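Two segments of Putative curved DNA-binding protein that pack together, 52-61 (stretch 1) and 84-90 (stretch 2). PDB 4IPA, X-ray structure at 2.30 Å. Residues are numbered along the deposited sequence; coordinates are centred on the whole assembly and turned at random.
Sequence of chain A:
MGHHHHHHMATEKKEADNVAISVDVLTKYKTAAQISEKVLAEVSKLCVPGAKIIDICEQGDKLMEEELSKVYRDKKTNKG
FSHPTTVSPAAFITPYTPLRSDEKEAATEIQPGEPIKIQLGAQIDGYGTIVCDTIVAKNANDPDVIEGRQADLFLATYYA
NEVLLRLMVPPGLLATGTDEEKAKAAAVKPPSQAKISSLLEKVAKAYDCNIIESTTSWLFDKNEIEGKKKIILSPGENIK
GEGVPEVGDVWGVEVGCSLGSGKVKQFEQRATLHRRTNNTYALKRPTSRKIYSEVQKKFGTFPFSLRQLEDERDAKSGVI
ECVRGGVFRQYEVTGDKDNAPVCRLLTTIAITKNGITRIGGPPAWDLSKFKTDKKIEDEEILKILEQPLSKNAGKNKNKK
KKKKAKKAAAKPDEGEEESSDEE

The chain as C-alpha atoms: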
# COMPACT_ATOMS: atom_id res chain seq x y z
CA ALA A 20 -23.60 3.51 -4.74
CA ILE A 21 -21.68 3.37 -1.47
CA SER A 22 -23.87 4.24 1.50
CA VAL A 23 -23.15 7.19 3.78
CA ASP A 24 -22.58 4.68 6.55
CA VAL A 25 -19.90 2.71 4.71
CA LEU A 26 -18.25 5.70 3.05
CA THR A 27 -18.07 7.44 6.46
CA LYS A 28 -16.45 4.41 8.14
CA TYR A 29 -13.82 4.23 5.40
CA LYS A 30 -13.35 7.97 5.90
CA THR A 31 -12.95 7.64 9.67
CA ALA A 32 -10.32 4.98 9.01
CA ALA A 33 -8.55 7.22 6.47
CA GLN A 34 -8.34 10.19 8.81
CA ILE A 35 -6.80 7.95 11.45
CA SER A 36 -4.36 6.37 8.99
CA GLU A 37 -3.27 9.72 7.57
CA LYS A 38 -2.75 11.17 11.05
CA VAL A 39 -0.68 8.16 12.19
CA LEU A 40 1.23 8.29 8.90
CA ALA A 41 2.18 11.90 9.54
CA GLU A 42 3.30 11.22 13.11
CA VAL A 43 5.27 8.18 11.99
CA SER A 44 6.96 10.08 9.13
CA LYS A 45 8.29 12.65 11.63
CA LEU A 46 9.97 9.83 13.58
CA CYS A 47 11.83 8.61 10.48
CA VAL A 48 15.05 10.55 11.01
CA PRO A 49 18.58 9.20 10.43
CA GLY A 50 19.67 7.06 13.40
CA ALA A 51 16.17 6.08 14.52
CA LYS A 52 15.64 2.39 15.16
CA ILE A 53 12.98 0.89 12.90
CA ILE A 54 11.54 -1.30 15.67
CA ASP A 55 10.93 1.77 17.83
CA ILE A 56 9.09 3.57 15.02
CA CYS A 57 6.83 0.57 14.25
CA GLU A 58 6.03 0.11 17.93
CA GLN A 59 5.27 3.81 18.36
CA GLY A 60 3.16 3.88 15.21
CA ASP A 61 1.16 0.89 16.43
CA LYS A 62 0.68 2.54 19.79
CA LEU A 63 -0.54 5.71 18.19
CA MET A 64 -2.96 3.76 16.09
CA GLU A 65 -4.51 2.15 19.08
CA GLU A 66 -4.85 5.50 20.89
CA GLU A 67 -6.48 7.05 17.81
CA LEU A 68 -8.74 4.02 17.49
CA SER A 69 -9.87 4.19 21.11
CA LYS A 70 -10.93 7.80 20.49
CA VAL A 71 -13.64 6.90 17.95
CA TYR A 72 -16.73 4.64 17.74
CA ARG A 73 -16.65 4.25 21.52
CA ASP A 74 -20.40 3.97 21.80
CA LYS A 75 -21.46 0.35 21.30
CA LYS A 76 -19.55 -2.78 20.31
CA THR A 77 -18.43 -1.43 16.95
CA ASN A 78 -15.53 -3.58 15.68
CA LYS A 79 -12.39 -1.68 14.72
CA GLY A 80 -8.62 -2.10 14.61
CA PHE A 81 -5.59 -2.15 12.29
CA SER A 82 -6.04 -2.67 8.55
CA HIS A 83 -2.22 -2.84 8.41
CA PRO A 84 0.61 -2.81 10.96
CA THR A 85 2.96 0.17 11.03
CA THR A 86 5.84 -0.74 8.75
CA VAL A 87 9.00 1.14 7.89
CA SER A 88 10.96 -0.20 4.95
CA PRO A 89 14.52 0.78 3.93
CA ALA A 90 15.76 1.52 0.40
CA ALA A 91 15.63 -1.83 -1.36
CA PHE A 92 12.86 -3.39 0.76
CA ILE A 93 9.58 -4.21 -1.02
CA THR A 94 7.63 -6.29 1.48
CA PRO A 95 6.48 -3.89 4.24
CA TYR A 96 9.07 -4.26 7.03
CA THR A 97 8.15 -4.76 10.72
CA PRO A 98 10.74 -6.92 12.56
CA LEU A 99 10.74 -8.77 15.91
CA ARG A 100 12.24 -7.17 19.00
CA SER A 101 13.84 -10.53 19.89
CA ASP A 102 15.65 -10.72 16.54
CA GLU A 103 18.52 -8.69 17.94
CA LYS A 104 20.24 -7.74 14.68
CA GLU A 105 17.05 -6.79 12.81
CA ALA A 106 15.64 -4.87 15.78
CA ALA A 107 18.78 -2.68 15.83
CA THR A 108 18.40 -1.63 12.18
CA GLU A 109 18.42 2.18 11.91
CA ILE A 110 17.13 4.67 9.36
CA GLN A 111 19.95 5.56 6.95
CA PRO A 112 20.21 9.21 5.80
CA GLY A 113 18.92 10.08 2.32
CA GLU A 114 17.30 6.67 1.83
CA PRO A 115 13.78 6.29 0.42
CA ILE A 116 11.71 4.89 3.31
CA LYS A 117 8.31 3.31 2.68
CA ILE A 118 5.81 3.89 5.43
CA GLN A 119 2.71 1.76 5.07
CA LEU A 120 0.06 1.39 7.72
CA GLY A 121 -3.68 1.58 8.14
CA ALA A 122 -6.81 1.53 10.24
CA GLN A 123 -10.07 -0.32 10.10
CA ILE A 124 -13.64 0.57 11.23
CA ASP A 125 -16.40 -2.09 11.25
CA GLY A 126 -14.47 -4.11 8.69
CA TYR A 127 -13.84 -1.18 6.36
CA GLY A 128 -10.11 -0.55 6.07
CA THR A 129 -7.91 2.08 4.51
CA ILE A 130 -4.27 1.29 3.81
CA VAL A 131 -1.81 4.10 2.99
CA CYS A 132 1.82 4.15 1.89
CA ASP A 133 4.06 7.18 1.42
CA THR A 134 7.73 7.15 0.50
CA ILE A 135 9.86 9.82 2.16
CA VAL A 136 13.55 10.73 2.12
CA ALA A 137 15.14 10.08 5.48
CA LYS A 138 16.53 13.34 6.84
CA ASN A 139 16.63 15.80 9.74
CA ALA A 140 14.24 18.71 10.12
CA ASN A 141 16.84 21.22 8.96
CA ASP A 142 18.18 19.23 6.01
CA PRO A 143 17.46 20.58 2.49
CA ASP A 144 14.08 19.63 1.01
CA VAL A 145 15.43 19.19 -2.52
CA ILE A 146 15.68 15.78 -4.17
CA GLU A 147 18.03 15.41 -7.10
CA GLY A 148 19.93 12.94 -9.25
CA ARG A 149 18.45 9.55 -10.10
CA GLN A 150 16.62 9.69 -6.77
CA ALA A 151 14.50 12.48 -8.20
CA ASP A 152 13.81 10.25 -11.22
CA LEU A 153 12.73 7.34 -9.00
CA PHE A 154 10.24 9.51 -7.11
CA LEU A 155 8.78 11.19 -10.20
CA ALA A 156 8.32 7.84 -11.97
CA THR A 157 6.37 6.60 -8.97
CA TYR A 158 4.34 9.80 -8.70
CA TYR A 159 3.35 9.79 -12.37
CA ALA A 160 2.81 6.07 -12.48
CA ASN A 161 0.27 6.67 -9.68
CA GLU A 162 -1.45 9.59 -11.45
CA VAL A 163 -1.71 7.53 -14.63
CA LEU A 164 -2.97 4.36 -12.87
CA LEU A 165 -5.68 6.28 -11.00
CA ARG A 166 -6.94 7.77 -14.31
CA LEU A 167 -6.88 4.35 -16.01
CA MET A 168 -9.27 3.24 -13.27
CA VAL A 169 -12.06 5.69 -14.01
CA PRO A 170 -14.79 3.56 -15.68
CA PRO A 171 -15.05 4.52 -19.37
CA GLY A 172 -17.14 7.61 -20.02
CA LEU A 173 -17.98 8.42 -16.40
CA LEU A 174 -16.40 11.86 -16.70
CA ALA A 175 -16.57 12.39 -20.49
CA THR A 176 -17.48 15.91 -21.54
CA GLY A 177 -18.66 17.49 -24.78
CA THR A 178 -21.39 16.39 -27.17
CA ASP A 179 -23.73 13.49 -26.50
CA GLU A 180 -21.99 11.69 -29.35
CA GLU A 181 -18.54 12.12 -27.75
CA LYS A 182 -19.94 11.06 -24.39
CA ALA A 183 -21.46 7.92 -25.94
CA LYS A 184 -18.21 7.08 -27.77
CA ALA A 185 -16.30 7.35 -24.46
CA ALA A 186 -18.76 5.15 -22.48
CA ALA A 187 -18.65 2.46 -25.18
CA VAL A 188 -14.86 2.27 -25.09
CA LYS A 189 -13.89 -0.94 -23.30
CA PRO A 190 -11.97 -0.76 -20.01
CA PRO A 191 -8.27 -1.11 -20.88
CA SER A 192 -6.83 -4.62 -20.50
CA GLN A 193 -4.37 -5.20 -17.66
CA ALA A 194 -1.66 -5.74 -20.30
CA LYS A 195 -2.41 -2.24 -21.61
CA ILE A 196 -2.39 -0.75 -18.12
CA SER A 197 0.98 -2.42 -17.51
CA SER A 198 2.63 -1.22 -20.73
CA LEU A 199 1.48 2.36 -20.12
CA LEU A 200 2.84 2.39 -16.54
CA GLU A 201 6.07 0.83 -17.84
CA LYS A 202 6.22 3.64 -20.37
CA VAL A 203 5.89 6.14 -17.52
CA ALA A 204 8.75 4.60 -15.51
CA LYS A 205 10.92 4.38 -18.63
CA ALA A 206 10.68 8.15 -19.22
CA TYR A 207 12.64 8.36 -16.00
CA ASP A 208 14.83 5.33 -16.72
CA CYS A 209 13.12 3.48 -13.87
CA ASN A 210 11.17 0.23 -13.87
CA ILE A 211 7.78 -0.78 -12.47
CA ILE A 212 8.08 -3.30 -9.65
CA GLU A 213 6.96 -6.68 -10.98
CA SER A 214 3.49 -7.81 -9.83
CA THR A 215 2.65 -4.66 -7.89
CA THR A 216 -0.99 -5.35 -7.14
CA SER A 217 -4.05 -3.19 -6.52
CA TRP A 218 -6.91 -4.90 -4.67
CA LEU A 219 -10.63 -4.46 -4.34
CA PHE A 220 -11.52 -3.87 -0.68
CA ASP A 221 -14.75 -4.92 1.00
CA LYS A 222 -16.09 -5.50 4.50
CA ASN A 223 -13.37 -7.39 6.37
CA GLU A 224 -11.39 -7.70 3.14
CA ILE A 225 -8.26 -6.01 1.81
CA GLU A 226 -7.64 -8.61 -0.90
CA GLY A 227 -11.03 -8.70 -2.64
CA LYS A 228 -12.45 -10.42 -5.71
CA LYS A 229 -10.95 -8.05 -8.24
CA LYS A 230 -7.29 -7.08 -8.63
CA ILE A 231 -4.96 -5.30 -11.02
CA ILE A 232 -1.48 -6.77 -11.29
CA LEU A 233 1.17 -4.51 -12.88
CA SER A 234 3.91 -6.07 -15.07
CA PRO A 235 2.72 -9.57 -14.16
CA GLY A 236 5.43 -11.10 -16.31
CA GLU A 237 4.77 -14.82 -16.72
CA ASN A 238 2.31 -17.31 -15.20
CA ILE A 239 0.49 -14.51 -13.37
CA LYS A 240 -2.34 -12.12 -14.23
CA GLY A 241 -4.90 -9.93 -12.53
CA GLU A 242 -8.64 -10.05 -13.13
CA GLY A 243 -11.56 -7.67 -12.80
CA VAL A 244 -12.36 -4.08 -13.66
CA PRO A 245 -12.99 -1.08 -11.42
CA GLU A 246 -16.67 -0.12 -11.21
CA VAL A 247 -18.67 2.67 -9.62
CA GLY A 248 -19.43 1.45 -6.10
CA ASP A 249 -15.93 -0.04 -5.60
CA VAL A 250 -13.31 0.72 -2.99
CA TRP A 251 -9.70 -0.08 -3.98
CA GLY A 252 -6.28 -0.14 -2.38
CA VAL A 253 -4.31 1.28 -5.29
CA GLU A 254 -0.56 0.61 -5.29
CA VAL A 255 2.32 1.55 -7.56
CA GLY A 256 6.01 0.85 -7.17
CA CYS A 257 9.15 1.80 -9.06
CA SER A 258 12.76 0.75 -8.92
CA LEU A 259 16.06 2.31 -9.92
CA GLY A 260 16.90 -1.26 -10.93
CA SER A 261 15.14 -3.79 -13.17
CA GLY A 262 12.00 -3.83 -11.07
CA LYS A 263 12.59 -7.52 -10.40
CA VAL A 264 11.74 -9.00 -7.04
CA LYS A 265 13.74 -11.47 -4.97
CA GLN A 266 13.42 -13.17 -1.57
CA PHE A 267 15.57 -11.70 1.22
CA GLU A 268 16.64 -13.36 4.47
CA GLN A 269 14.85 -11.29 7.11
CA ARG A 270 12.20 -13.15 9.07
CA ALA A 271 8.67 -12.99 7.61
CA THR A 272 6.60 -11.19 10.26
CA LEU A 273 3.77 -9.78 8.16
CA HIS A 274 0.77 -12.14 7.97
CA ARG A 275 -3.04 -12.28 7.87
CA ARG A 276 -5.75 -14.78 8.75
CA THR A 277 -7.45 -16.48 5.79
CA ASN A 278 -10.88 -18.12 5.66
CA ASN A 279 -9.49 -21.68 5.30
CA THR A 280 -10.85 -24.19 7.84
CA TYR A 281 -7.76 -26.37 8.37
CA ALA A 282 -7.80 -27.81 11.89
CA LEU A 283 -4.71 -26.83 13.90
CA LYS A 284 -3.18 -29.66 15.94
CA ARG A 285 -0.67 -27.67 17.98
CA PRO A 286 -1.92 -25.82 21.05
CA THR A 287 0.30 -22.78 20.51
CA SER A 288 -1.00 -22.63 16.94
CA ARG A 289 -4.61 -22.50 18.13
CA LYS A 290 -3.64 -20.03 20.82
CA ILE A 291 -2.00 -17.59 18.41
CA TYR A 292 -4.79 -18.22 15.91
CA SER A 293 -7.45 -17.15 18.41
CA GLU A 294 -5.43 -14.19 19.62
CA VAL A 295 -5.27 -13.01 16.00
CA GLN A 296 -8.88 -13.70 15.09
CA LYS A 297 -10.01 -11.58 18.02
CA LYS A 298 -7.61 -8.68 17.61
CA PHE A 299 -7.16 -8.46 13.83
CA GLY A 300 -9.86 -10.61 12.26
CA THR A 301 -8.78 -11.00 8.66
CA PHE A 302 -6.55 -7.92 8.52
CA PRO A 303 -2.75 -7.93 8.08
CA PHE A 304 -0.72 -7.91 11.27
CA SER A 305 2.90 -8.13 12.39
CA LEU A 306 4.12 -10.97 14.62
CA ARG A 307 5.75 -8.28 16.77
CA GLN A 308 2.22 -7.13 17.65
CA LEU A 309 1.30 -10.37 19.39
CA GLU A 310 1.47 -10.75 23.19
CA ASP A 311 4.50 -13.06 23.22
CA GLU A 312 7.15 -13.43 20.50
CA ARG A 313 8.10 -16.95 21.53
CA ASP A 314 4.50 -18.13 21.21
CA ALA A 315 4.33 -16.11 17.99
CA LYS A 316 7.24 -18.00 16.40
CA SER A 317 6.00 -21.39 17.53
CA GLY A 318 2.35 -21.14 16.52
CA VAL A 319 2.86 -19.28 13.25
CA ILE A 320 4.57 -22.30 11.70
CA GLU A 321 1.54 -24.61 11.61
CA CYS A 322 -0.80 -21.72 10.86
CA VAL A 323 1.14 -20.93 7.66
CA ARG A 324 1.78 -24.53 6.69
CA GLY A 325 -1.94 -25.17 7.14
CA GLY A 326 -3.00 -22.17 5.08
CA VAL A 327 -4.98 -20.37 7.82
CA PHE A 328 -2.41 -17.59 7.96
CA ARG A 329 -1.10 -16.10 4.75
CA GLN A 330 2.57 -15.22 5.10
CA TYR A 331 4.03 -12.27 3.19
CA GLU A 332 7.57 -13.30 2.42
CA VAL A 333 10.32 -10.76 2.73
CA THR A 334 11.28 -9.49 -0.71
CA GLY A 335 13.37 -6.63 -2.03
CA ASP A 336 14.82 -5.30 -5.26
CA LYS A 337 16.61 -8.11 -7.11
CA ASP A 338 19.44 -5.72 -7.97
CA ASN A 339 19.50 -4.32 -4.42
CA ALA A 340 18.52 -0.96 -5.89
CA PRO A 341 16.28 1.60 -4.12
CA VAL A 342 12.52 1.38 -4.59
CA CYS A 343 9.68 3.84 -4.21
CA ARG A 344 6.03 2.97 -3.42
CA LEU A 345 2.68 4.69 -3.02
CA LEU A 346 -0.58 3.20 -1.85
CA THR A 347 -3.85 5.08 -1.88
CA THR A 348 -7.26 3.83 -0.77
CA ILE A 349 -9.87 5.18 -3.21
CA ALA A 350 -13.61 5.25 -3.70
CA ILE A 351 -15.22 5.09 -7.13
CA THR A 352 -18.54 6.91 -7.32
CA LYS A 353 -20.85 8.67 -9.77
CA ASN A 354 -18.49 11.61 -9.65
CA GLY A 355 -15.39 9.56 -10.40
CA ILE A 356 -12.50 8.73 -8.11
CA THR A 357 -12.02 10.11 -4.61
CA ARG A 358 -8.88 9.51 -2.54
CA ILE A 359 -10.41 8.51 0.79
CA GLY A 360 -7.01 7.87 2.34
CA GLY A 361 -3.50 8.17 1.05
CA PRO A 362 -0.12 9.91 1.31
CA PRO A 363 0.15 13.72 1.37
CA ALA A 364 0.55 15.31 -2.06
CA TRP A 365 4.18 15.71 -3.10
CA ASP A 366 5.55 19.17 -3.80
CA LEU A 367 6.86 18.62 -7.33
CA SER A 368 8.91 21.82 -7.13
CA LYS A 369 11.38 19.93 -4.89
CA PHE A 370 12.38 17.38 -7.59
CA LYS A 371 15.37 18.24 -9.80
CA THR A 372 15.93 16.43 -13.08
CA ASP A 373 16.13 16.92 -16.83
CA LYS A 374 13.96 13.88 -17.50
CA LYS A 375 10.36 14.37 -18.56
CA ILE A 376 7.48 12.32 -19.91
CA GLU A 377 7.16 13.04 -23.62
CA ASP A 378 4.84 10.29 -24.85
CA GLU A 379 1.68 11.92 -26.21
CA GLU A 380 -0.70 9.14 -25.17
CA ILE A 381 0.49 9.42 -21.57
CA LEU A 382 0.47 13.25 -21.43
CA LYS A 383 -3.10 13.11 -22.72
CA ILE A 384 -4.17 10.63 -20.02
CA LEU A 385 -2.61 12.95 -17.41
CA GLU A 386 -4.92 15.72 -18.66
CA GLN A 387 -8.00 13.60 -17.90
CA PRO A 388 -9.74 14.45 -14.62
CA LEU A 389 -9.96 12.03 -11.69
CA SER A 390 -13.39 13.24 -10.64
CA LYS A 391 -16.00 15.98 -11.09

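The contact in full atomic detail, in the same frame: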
# COMPACT_ATOMS: atom_id res chain seq x y z
N LYS A 52 15.80 3.82 15.27
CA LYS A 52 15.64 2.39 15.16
C LYS A 52 14.26 2.05 14.60
O LYS A 52 13.23 2.45 15.17
CB LYS A 52 15.80 1.75 16.54
CG LYS A 52 17.10 2.09 17.23
CD LYS A 52 17.06 1.78 18.71
CE LYS A 52 16.87 0.29 18.97
NZ LYS A 52 16.74 -0.00 20.42
N ILE A 53 14.23 1.30 13.51
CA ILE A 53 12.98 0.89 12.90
C ILE A 53 11.99 0.26 13.88
O ILE A 53 10.79 0.56 13.82
CB ILE A 53 13.23 -0.05 11.68
CG1 ILE A 53 13.90 0.74 10.56
CG2 ILE A 53 11.93 -0.62 11.17
CD1 ILE A 53 14.19 -0.08 9.32
N ILE A 54 12.47 -0.61 14.77
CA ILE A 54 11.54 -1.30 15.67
C ILE A 54 10.84 -0.33 16.61
O ILE A 54 9.69 -0.55 17.00
CB ILE A 54 12.19 -2.46 16.48
CG1 ILE A 54 11.10 -3.34 17.10
CG2 ILE A 54 13.08 -1.93 17.58
CD1 ILE A 54 11.24 -4.77 16.77
N ASP A 55 11.52 0.76 16.97
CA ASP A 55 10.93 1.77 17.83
C ASP A 55 9.81 2.53 17.10
O ASP A 55 8.76 2.79 17.68
CB ASP A 55 11.99 2.75 18.32
CG ASP A 55 12.92 2.13 19.35
OD1 ASP A 55 12.57 1.06 19.90
OD2 ASP A 55 13.99 2.71 19.60
N ILE A 56 10.07 2.87 15.84
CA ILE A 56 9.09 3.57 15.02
C ILE A 56 7.81 2.74 14.81
O ILE A 56 6.71 3.24 15.00
CB ILE A 56 9.69 3.97 13.66
CG1 ILE A 56 11.02 4.69 13.87
CG2 ILE A 56 8.72 4.86 12.90
CD1 ILE A 56 11.79 4.97 12.59
N CYS A 57 7.97 1.47 14.43
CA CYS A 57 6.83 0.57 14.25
C CYS A 57 6.03 0.43 15.54
O CYS A 57 4.80 0.47 15.52
CB CYS A 57 7.28 -0.81 13.77
SG CYS A 57 8.07 -0.85 12.16
N GLU A 58 6.73 0.23 16.66
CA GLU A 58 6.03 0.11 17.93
C GLU A 58 5.27 1.39 18.26
O GLU A 58 4.11 1.35 18.68
CB GLU A 58 6.99 -0.26 19.07
CG GLU A 58 7.47 -1.71 19.03
CD GLU A 58 8.43 -2.07 20.18
OE1 GLU A 58 8.92 -1.15 20.88
OE2 GLU A 58 8.70 -3.27 20.39
N GLN A 59 5.92 2.53 18.06
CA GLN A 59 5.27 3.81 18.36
C GLN A 59 4.09 4.08 17.44
O GLN A 59 3.05 4.61 17.87
CB GLN A 59 6.28 4.96 18.28
CG GLN A 59 5.69 6.33 18.66
CD GLN A 59 5.05 6.34 20.06
OE1 GLN A 59 5.44 5.58 20.94
NE2 GLN A 59 4.07 7.21 20.25
N GLY A 60 4.23 3.71 16.17
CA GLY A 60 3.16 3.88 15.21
C GLY A 60 1.96 3.05 15.63
O GLY A 60 0.82 3.54 15.61
N ASP A 61 2.22 1.81 16.04
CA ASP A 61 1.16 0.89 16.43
C ASP A 61 0.43 1.40 17.68
O ASP A 61 -0.79 1.29 17.79
CB ASP A 61 1.70 -0.53 16.63
CG ASP A 61 2.02 -1.22 15.29
OD1 ASP A 61 1.59 -0.70 14.24
OD2 ASP A 61 2.70 -2.27 15.31
N PRO A 84 -0.38 -3.20 9.95
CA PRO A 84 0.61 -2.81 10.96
C PRO A 84 1.47 -1.65 10.46
O PRO A 84 1.63 -1.49 9.25
CB PRO A 84 1.48 -4.07 11.08
CG PRO A 84 1.36 -4.73 9.76
CD PRO A 84 -0.09 -4.53 9.38
N THR A 85 2.00 -0.85 11.38
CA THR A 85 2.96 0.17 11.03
C THR A 85 4.22 -0.50 10.49
O THR A 85 4.81 -1.35 11.14
CB THR A 85 3.38 1.00 12.26
OG1 THR A 85 2.25 1.66 12.82
CG2 THR A 85 4.43 2.03 11.86
N THR A 86 4.63 -0.14 9.28
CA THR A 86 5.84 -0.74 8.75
C THR A 86 6.73 0.36 8.21
O THR A 86 6.25 1.39 7.74
CB THR A 86 5.55 -1.75 7.63
OG1 THR A 86 4.83 -1.10 6.58
CG2 THR A 86 4.75 -2.94 8.17
N VAL A 87 8.03 0.13 8.27
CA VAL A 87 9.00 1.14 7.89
C VAL A 87 10.11 0.44 7.13
O VAL A 87 10.90 -0.28 7.72
CB VAL A 87 9.53 1.86 9.14
CG1 VAL A 87 10.68 2.81 8.80
CG2 VAL A 87 8.39 2.62 9.83
N SER A 88 10.13 0.63 5.81
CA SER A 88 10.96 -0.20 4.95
C SER A 88 12.10 0.58 4.30
O SER A 88 11.86 1.57 3.60
CB SER A 88 10.10 -0.87 3.87
OG SER A 88 9.00 -1.51 4.46
N PRO A 89 13.35 0.14 4.54
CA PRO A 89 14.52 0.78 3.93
C PRO A 89 14.54 0.69 2.40
O PRO A 89 13.62 0.14 1.77
CB PRO A 89 15.71 0.02 4.53
CG PRO A 89 15.18 -0.58 5.82
CD PRO A 89 13.72 -0.91 5.51
N ALA A 90 15.62 1.22 1.82
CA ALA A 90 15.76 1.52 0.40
C ALA A 90 15.35 0.43 -0.57
O ALA A 90 14.53 0.67 -1.47
CB ALA A 90 17.18 2.00 0.10
O HOH W 1 4.36 -3.04 13.19

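A short strand, residues 84-88, lies against the helix that begins at I53, the two running nearly antiparallel with an angle of 154° between their directions and a closest approach of 7.2 Å between their axes. The start of the strand therefore meets the far end of stretch 1, around D61, and its end meets the first turn of the helix. Together the two surfaces bury 394 Å², with a polar anchor at one end and an apolar patch at the other.

P84 opens the strand and touches the helix lightly. P84 C lies 3.9 Å from D61 OD1; the CA-to-CB bond of the proline is sideways, and its side chain adds little. P84 has no amide hydrogen to offer; the hydrogen bonds to D61 come from T85.

T85 is the centre of the contact and has the most area covered by the other stretch. Its CA-to-CB bond points toward the helix, and both its backbone and its side chain bind the same carboxylate oxygen: T85 OG1 donates to D61 OD1 at 2.8 Å, and T85 N donates to D61 OD1 at 2.9 Å with a nearly straight N-H...O angle of 162°. An aspartate suits this place because its oxygen can accept two hydrogen bonds at once; its CA-to-CB bond is sideways, but the end of the side chain, in the m rotamer, comes nearer the strand. The second oxygen is used as well, since a water donates to D61 OD2 at 2.8 Å and to T85 O at 2.7 Å, so that the carboxylate is tied to threonine at both of its oxygens. The hydroxyl fits because G60 leaves room for it: T85 OG1 is 3.1 Å from G60 C, and a CB at that glycine would fall 2.5 Å from T85 OG1, a clash. The threonine methyl also faces the helix, with T85 CG2 4.1 Å from I56 O and 4.5 Å from C57 CB, the latter an apolar approach.

T86 follows the alternation of a strand and turns away from the helix, its hydroxyl hydrogen-bonded elsewhere in the structure. Its backbone still passes the cysteine, with C57 SG 4.1 Å from T86 CA. The compact cysteine suits this close crossing, where C57 and T85 approach to 5.1 Å between their CA atoms.

V87 points toward the helix again and begins the apolar patch. V87 CG2 lies 3.8 Å from I56 CG2 and 4.2 Å from C57 SG, while V87 CB is 4.0 Å from I53 CG2. Residues 53, 56 and 57 are spaced to bring their side chains to one side of a helix, and the branched side chains of I53, I56 and V87 are buried and bring no polar side-chain group into the patch.

S88 points away and makes no contact, its hydroxyl satisfied elsewhere. P89, beyond the strand, closes the patch: I53 CD1, at the end of a side chain with chi2 in t, meets P89 CG at 3.7 Å. A90 lies out of reach.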